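Local coordinates for protein transmembrane oligosaccharyl transferase (Archaeoglobus fulgidus, PDB 3WAJ) that belongs to the STT3/AglB family of membrane-embedded GT-C fold proteins and carries a bound zinc ion together with a large C-terminal portion of mixed helix and sheet, at residues His64-Phe68 and Tyr79-Pro84; Phe230-Ala236 and Met316-Ile321; Ser662-Pro666 and Ala728-Ala732. The contacts are given in a common frame with arbitrary orientation. Numbering follows the deposited sequence.

How the interactions relate
Following the chain from its N terminus, interaction 1 (64-68 with 79-84) closes a short loop between helix 47-60 and helix 84-96, its centre about 17 Å from the centre of the chain. Interaction 2 (230-236 with 316-321) closes a longer, largely helical loop, joining helices 221-234 and 315-332 within the same STT3 N-terminal region. Interaction 3 (662-666 with 728-732) closes a span of 61 residues, tying the edge strand of a three-stranded sheet to helix 717-732. The three loops follow in series, so none nests in or crosses another, and none touches another. The nearest atoms of interactions 1 and 2 are about 29 Å apart, those of interactions 2 and 3 about 49 Å.

Interaction 1 of 3, residues His64-Phe68 and Tyr79-Pro84; sequences HRIWF and YTHFGP. With SO4 (sulfate ion), chain C.
The two segments are mostly extended and run roughly antiparallel, their end-to-end directions 159° apart. They meet most closely where Phe68 and Tyr79 form an antiparallel non-hydrogen-bonded pair (CA-CA 4.1 Å), a bridge between short strands 68-69 and 78-79 that closes the connection from helix 47-60 to helix 84-96; toward Arg65 and Pro84 the CA atoms diverge to 8.2 Å. Beside the bridge, Thr80 N donates to Trp67 O at 3.1 Å. Thr80 (chi1 p) turns toward 64-68, its OG1 2.8 Å from Arg65 NH2. Arg65 (chi1 p, chi2 t, chi3 m) spans the widening gap: NH1 and NH2 donate to Phe82 O, at 2.9 and 3.2 Å, while NE and NH2 reach back to Ile66 O at 2.8 and 3.1 Å, joining a backbone carbonyl of each segment. Phe68 (chi1 t) and Tyr79 (chi1 m) share one face of the bridge in a T-shaped pair, the Phe68 edge toward the Tyr79 face, centroids 4.9 Å apart and planes at 70°. Trp67 CH2 lies 3.9 Å from Pro84 CD. His81 NE2 donates at 3.1 Å to O1 of a sulfate ion, probably from the crystallisation liquor, that His162 and Arg426 also bind. The Phe82 side chain, about 6 Å from the zinc ion (held by Asp47, Asp161 and His163), stacks on Tyr51 of helix 47-60, and Arg65 touches helix 84-96, so the buried pairing packs against both helices.

Interaction 2 of 3, residues Phe230-Ala236 and Met316-Ile321; sequences FFAFVLA and MPLAVI
Segment 316-321 is helical throughout, whereas 230-236 is helical as far as Val234 and leaves helical geometry at Leu235. The local axes approach to 9.0 Å in a roughly antiparallel packing, 145° between the N-to-C directions of the short segments, with Val234 and Pro317 closest (CA-CA 4.4 Å). Met316 (chi1 t, chi2 t, chi3 p) extends along the end of the first helix: CE lies 3.1 Å from Phe233 O and 3.5 Å from Ala236 CB, while SD sits 4.5 Å from the Phe233 (chi1 m) ring centroid, 58° off its normal, in an oblique Met-aromatic contact. Pro317 CB abuts Val234 (chi1 m) CA at 3.9 Å. This is apolar helix-helix packing within the GT-C helical part, between the C-terminal end of helix 221-234 and the start of helix 315-332. Val320 (chi1 t) sends CG1 to Phe230 (chi1 t) CD1 at 3.7 Å and CG2 to Phe233 CB at 3.8 Å. Ile321 (m, m) places CD1 3.8 Å from Phe230 CZ and 3.9 Å from Val234 CG1.

Interaction 3 of 3, residues Ser662-Pro666 and Ala728-Ala732; sequences SIIIP and AVMRA
Segment 662-666 is extended, with strand geometry at Ile663 and Ile664, and lies against residues 728-732, in the C-terminal part of helix 717-732. The closest CA atoms across the segments are those of Ile665 and Ala732, 5.5 Å apart. Ile663 points toward the helix; with chi1 at 128°, between the usual wells, it places CD1 3.5 Å from Ala732 CB and 4.1 Å from Val729 CG1. The CA-to-CB bond of Ile664 points away, in keeping with strand alternation, and its side chain touches Tyr640 and Tyr642 of strand 640-643; its backbone O is 3.7 Å from Ala732 CB. Ile665 (chi1 m, chi2 t) lies sideways and reaches one turn back along the helix: CG2 is 3.8 Å from Ala728 CB, and CD1 is 4.3 Å from Val729 CG2. Pro666 points toward the helix and brings CD to 3.4 Å from Ala732 CB. Backbone hydrogen bonds of Ile663 with Tyr643 and Ile665 with Phe641 hold the strand at the edge of a three-stranded antiparallel sheet, so the helix end packs against side chains of the edge strand, with Val729 also touching Tyr643 of the adjoining strand. The small methyls of Ala728 and Ala732, four residues apart and so on one side of the helix, are consistent with the close backbone approach. Without any hydrogen bond between the segments, and with 272 Å² buried in total, the contact rests on apolar van der Waals packing.

Interaction 1 of 3, residues His64-Phe68 and Tyr79-Pro84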
# COMPACT_ATOMS: atom_id res chain seq x y z
N HIS A 64 9.71 -15.48 -19.09
CA HIS A 64 9.42 -16.09 -17.80
C HIS A 64 9.32 -15.02 -16.71
O HIS A 64 9.87 -13.93 -16.86
CB HIS A 64 10.47 -17.14 -17.44
CG HIS A 64 10.67 -18.16 -18.51
ND1 HIS A 64 9.92 -19.31 -18.60
CD2 HIS A 64 11.55 -18.21 -19.54
CE1 HIS A 64 10.32 -20.02 -19.64
NE2 HIS A 64 11.31 -19.38 -20.23
N ARG A 65 8.59 -15.32 -15.63
CA ARG A 65 8.54 -14.42 -14.49
C ARG A 65 8.67 -15.23 -13.22
O ARG A 65 8.45 -16.44 -13.23
CB ARG A 65 7.24 -13.59 -14.48
CG ARG A 65 5.95 -14.41 -14.44
CD ARG A 65 4.82 -13.62 -13.80
NE ARG A 65 4.99 -13.47 -12.35
CZ ARG A 65 4.16 -12.82 -11.54
NH1 ARG A 65 3.08 -12.23 -12.05
NH2 ARG A 65 4.40 -12.75 -10.23
N ILE A 66 9.08 -14.57 -12.14
CA ILE A 66 9.17 -15.22 -10.83
C ILE A 66 7.79 -15.30 -10.17
O ILE A 66 6.87 -14.55 -10.51
CB ILE A 66 10.13 -14.45 -9.92
CG1 ILE A 66 9.56 -13.06 -9.61
CG2 ILE A 66 11.51 -14.35 -10.56
CD1 ILE A 66 10.32 -12.30 -8.54
N TRP A 67 7.66 -16.21 -9.20
CA TRP A 67 6.43 -16.34 -8.41
C TRP A 67 6.82 -16.36 -6.95
O TRP A 67 6.00 -16.60 -6.06
CB TRP A 67 5.70 -17.64 -8.78
CG TRP A 67 5.28 -17.59 -10.20
CD1 TRP A 67 5.96 -18.08 -11.28
CD2 TRP A 67 4.10 -16.96 -10.72
NE1 TRP A 67 5.27 -17.81 -12.44
CE2 TRP A 67 4.12 -17.13 -12.12
CE3 TRP A 67 3.03 -16.28 -10.14
CZ2 TRP A 67 3.11 -16.64 -12.95
CZ3 TRP A 67 2.02 -15.80 -10.95
CH2 TRP A 67 2.06 -15.98 -12.34
N PHE A 68 8.10 -16.11 -6.73
CA PHE A 68 8.65 -15.98 -5.38
C PHE A 68 9.87 -15.05 -5.41
O PHE A 68 10.62 -15.02 -6.39
CB PHE A 68 8.99 -17.37 -4.83
CG PHE A 68 9.54 -17.34 -3.43
CD1 PHE A 68 8.69 -17.33 -2.34
CD2 PHE A 68 10.92 -17.32 -3.22
CE1 PHE A 68 9.19 -17.31 -1.04
CE2 PHE A 68 11.44 -17.30 -1.92
CZ PHE A 68 10.57 -17.29 -0.83
N TYR A 79 6.23 -15.08 -1.64
CA TYR A 79 5.50 -15.44 -2.84
C TYR A 79 4.86 -14.18 -3.38
O TYR A 79 4.46 -13.32 -2.62
CB TYR A 79 4.40 -16.45 -2.53
CG TYR A 79 4.95 -17.76 -2.06
CD1 TYR A 79 5.24 -18.77 -2.96
CD2 TYR A 79 5.18 -18.00 -0.72
CE1 TYR A 79 5.74 -19.97 -2.54
CE2 TYR A 79 5.68 -19.18 -0.28
CZ TYR A 79 5.96 -20.17 -1.19
OH TYR A 79 6.47 -21.37 -0.75
N THR A 80 4.76 -14.09 -4.70
CA THR A 80 4.27 -12.88 -5.34
C THR A 80 2.82 -13.06 -5.76
O THR A 80 2.54 -13.82 -6.70
CB THR A 80 5.12 -12.54 -6.60
OG1 THR A 80 4.96 -13.58 -7.58
CG2 THR A 80 6.57 -12.48 -6.25
N HIS A 81 1.90 -12.38 -5.10
CA HIS A 81 0.51 -12.46 -5.56
C HIS A 81 0.21 -11.55 -6.74
O HIS A 81 -0.83 -11.70 -7.38
CB HIS A 81 -0.50 -12.23 -4.44
CG HIS A 81 -0.57 -10.82 -3.97
ND1 HIS A 81 0.30 -10.31 -3.04
CD2 HIS A 81 -1.40 -9.80 -4.31
CE1 HIS A 81 0.02 -9.03 -2.82
NE2 HIS A 81 -1.01 -8.70 -3.58
N PHE A 82 1.11 -10.61 -7.04
CA PHE A 82 0.86 -9.68 -8.16
C PHE A 82 0.73 -10.45 -9.46
O PHE A 82 1.59 -11.25 -9.81
CB PHE A 82 1.99 -8.65 -8.30
CG PHE A 82 1.87 -7.50 -7.34
CD1 PHE A 82 1.00 -7.56 -6.24
CD2 PHE A 82 2.60 -6.34 -7.55
CE1 PHE A 82 0.90 -6.48 -5.35
CE2 PHE A 82 2.50 -5.25 -6.67
CZ PHE A 82 1.65 -5.33 -5.56
N GLY A 83 -0.36 -10.19 -10.18
CA GLY A 83 -0.74 -11.02 -11.31
C GLY A 83 0.08 -10.86 -12.57
O GLY A 83 0.73 -9.83 -12.78
N PRO A 84 0.05 -11.89 -13.43
CA PRO A 84 0.79 -11.83 -14.70
C PRO A 84 0.24 -10.80 -15.68
O PRO A 84 1.03 -10.34 -16.50
CB PRO A 84 0.65 -13.25 -15.27
CG PRO A 84 -0.52 -13.88 -14.53
CD PRO A 84 -0.51 -13.23 -13.17
S SO4 C . -3.94 -6.35 -3.38
O1 SO4 C . -2.54 -6.03 -3.68
O2 SO4 C . -3.97 -7.62 -2.65
O3 SO4 C . -4.50 -5.28 -2.56
O4 SO4 C . -4.76 -6.49 -4.59

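Interaction 2 of 3, residues Phe230-Ala236 and Met316-Ile321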
# COMPACT_ATOMS: atom_id res chain seq x y z
N PHE A 230 -28.83 -18.48 -11.70
CA PHE A 230 -29.69 -18.89 -10.60
C PHE A 230 -31.03 -18.15 -10.68
O PHE A 230 -32.08 -18.78 -10.80
CB PHE A 230 -29.01 -18.61 -9.26
CG PHE A 230 -29.85 -18.97 -8.07
CD1 PHE A 230 -29.89 -20.27 -7.61
CD2 PHE A 230 -30.60 -18.00 -7.41
CE1 PHE A 230 -30.67 -20.62 -6.50
CE2 PHE A 230 -31.38 -18.34 -6.30
CZ PHE A 230 -31.41 -19.64 -5.85
N PHE A 231 -30.98 -16.82 -10.67
CA PHE A 231 -32.19 -16.00 -10.68
C PHE A 231 -33.00 -16.06 -11.98
O PHE A 231 -34.23 -16.04 -11.93
CB PHE A 231 -31.88 -14.55 -10.25
CG PHE A 231 -31.61 -14.41 -8.76
CD1 PHE A 231 -32.61 -14.70 -7.83
CD2 PHE A 231 -30.37 -14.01 -8.29
CE1 PHE A 231 -32.37 -14.58 -6.46
CE2 PHE A 231 -30.12 -13.90 -6.92
CZ PHE A 231 -31.11 -14.18 -6.01
N ALA A 232 -32.34 -16.14 -13.13
CA ALA A 232 -33.04 -16.35 -14.40
C ALA A 232 -33.83 -17.67 -14.42
O ALA A 232 -34.78 -17.83 -15.17
CB ALA A 232 -32.08 -16.28 -15.58
N PHE A 233 -33.41 -18.61 -13.58
CA PHE A 233 -34.10 -19.88 -13.47
C PHE A 233 -35.21 -19.84 -12.42
O PHE A 233 -36.37 -20.08 -12.76
CB PHE A 233 -33.11 -21.04 -13.24
CG PHE A 233 -32.44 -21.54 -14.51
CD1 PHE A 233 -32.70 -22.82 -14.99
CD2 PHE A 233 -31.56 -20.73 -15.23
CE1 PHE A 233 -32.09 -23.29 -16.17
CE2 PHE A 233 -30.94 -21.19 -16.42
CZ PHE A 233 -31.21 -22.47 -16.88
N VAL A 234 -34.90 -19.51 -11.16
CA VAL A 234 -35.95 -19.52 -10.13
C VAL A 234 -37.00 -18.42 -10.32
O VAL A 234 -37.99 -18.38 -9.59
CB VAL A 234 -35.40 -19.50 -8.68
CG1 VAL A 234 -34.28 -20.51 -8.53
CG2 VAL A 234 -34.93 -18.11 -8.32
N LEU A 235 -36.79 -17.55 -11.30
CA LEU A 235 -37.77 -16.53 -11.66
C LEU A 235 -38.23 -16.67 -13.11
O LEU A 235 -38.72 -15.70 -13.71
CB LEU A 235 -37.22 -15.13 -11.40
CG LEU A 235 -36.72 -14.90 -9.97
CD1 LEU A 235 -36.03 -13.55 -9.82
CD2 LEU A 235 -37.86 -15.02 -8.99
N ALA A 236 -38.09 -17.86 -13.69
CA ALA A 236 -38.50 -18.11 -15.08
C ALA A 236 -39.98 -17.76 -15.33
O ALA A 236 -40.39 -17.58 -16.48
CB ALA A 236 -38.22 -19.55 -15.47
N MET A 316 -38.54 -26.97 -12.29
CA MET A 316 -37.22 -26.44 -12.62
C MET A 316 -36.61 -25.59 -11.50
O MET A 316 -35.47 -25.86 -11.08
CB MET A 316 -37.22 -25.70 -13.96
CG MET A 316 -35.87 -25.13 -14.31
SD MET A 316 -36.02 -23.75 -15.43
CE MET A 316 -36.93 -22.65 -14.38
N PRO A 317 -37.35 -24.58 -10.99
CA PRO A 317 -36.75 -23.79 -9.90
C PRO A 317 -36.37 -24.64 -8.69
O PRO A 317 -35.30 -24.41 -8.12
CB PRO A 317 -37.87 -22.81 -9.55
CG PRO A 317 -38.61 -22.63 -10.83
CD PRO A 317 -38.63 -24.01 -11.43
N LEU A 318 -37.21 -25.60 -8.32
CA LEU A 318 -36.84 -26.53 -7.24
C LEU A 318 -35.53 -27.28 -7.53
O LEU A 318 -34.66 -27.38 -6.66
CB LEU A 318 -37.96 -27.52 -6.97
CG LEU A 318 -37.72 -28.36 -5.71
CD1 LEU A 318 -38.36 -27.70 -4.49
CD2 LEU A 318 -38.22 -29.79 -5.89
N ALA A 319 -35.39 -27.82 -8.74
CA ALA A 319 -34.15 -28.51 -9.13
C ALA A 319 -32.96 -27.57 -8.98
O ALA A 319 -31.85 -28.00 -8.65
CB ALA A 319 -34.25 -29.01 -10.55
N VAL A 320 -33.20 -26.29 -9.25
CA VAL A 320 -32.14 -25.30 -9.15
C VAL A 320 -31.82 -25.01 -7.68
O VAL A 320 -30.65 -24.98 -7.30
CB VAL A 320 -32.49 -24.00 -9.92
CG1 VAL A 320 -31.47 -22.90 -9.65
CG2 VAL A 320 -32.54 -24.29 -11.41
N ILE A 321 -32.86 -24.82 -6.87
CA ILE A 321 -32.70 -24.64 -5.42
C ILE A 321 -31.91 -25.80 -4.81
O ILE A 321 -30.99 -25.60 -4.00
CB ILE A 321 -34.06 -24.57 -4.72
CG1 ILE A 321 -34.85 -23.35 -5.21
CG2 ILE A 321 -33.87 -24.53 -3.22
CD1 ILE A 321 -34.16 -22.05 -4.95

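Interaction 3 of 3, residues Ser662-Pro666 and Ala728-Ala732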
# COMPACT_ATOMS: atom_id res chain seq x y z
N SER A 662 -8.16 26.50 28.13
CA SER A 662 -6.74 26.60 27.87
C SER A 662 -6.52 26.52 26.37
O SER A 662 -7.37 26.04 25.64
CB SER A 662 -6.00 25.44 28.53
OG SER A 662 -5.82 25.67 29.91
N ILE A 663 -5.38 26.97 25.89
CA ILE A 663 -5.03 26.55 24.54
C ILE A 663 -4.03 25.38 24.64
O ILE A 663 -2.98 25.48 25.27
CB ILE A 663 -4.69 27.75 23.58
CG1 ILE A 663 -3.35 27.55 22.88
CG2 ILE A 663 -4.83 29.11 24.24
CD1 ILE A 663 -3.51 26.77 21.62
N ILE A 664 -4.42 24.25 24.07
CA ILE A 664 -3.67 23.00 24.18
C ILE A 664 -3.00 22.67 22.86
O ILE A 664 -3.66 22.64 21.81
CB ILE A 664 -4.61 21.82 24.55
CG1 ILE A 664 -5.35 22.10 25.87
CG2 ILE A 664 -3.84 20.50 24.62
CD1 ILE A 664 -6.54 21.19 26.11
N ILE A 665 -1.69 22.41 22.89
CA ILE A 665 -1.02 21.98 21.67
C ILE A 665 -1.43 20.54 21.39
O ILE A 665 -1.06 19.62 22.13
CB ILE A 665 0.51 22.12 21.77
CG1 ILE A 665 0.91 23.59 21.84
CG2 ILE A 665 1.19 21.43 20.57
CD1 ILE A 665 2.30 23.82 22.40
N PRO A 666 -2.20 20.34 20.30
CA PRO A 666 -2.79 19.03 19.97
C PRO A 666 -1.72 18.10 19.43
O PRO A 666 -1.75 17.67 18.27
CB PRO A 666 -3.81 19.37 18.87
CG PRO A 666 -3.15 20.53 18.15
CD PRO A 666 -2.44 21.33 19.23
N ALA A 728 3.24 25.65 16.70
CA ALA A 728 2.32 24.70 17.33
C ALA A 728 1.04 25.42 17.78
O ALA A 728 -0.07 25.00 17.46
CB ALA A 728 2.99 23.99 18.50
N VAL A 729 1.22 26.52 18.51
CA VAL A 729 0.10 27.27 19.05
C VAL A 729 -0.72 27.83 17.91
O VAL A 729 -1.95 27.77 17.92
CB VAL A 729 0.59 28.41 19.93
CG1 VAL A 729 -0.56 29.29 20.37
CG2 VAL A 729 1.33 27.84 21.14
N MET A 730 -0.02 28.38 16.92
CA MET A 730 -0.67 28.89 15.73
C MET A 730 -1.60 27.83 15.11
O MET A 730 -2.76 28.12 14.87
CB MET A 730 0.35 29.35 14.69
CG MET A 730 -0.28 29.75 13.36
SD MET A 730 0.55 29.06 11.91
CE MET A 730 -0.81 29.02 10.76
N ARG A 731 -1.09 26.62 14.89
CA ARG A 731 -1.89 25.57 14.25
C ARG A 731 -2.95 25.03 15.19
O ARG A 731 -4.00 24.56 14.76
CB ARG A 731 -0.99 24.44 13.71
CG ARG A 731 -0.13 24.86 12.51
CD ARG A 731 1.00 23.90 12.22
NE ARG A 731 0.56 22.81 11.36
CZ ARG A 731 0.84 22.71 10.06
NH1 ARG A 731 1.60 23.62 9.48
NH2 ARG A 731 0.39 21.68 9.37
N ALA A 732 -2.69 25.13 16.49
CA ALA A 732 -3.58 24.58 17.51
C ALA A 732 -4.99 25.16 17.54
O ALA A 732 -5.91 24.55 18.07
CB ALA A 732 -2.95 24.71 18.88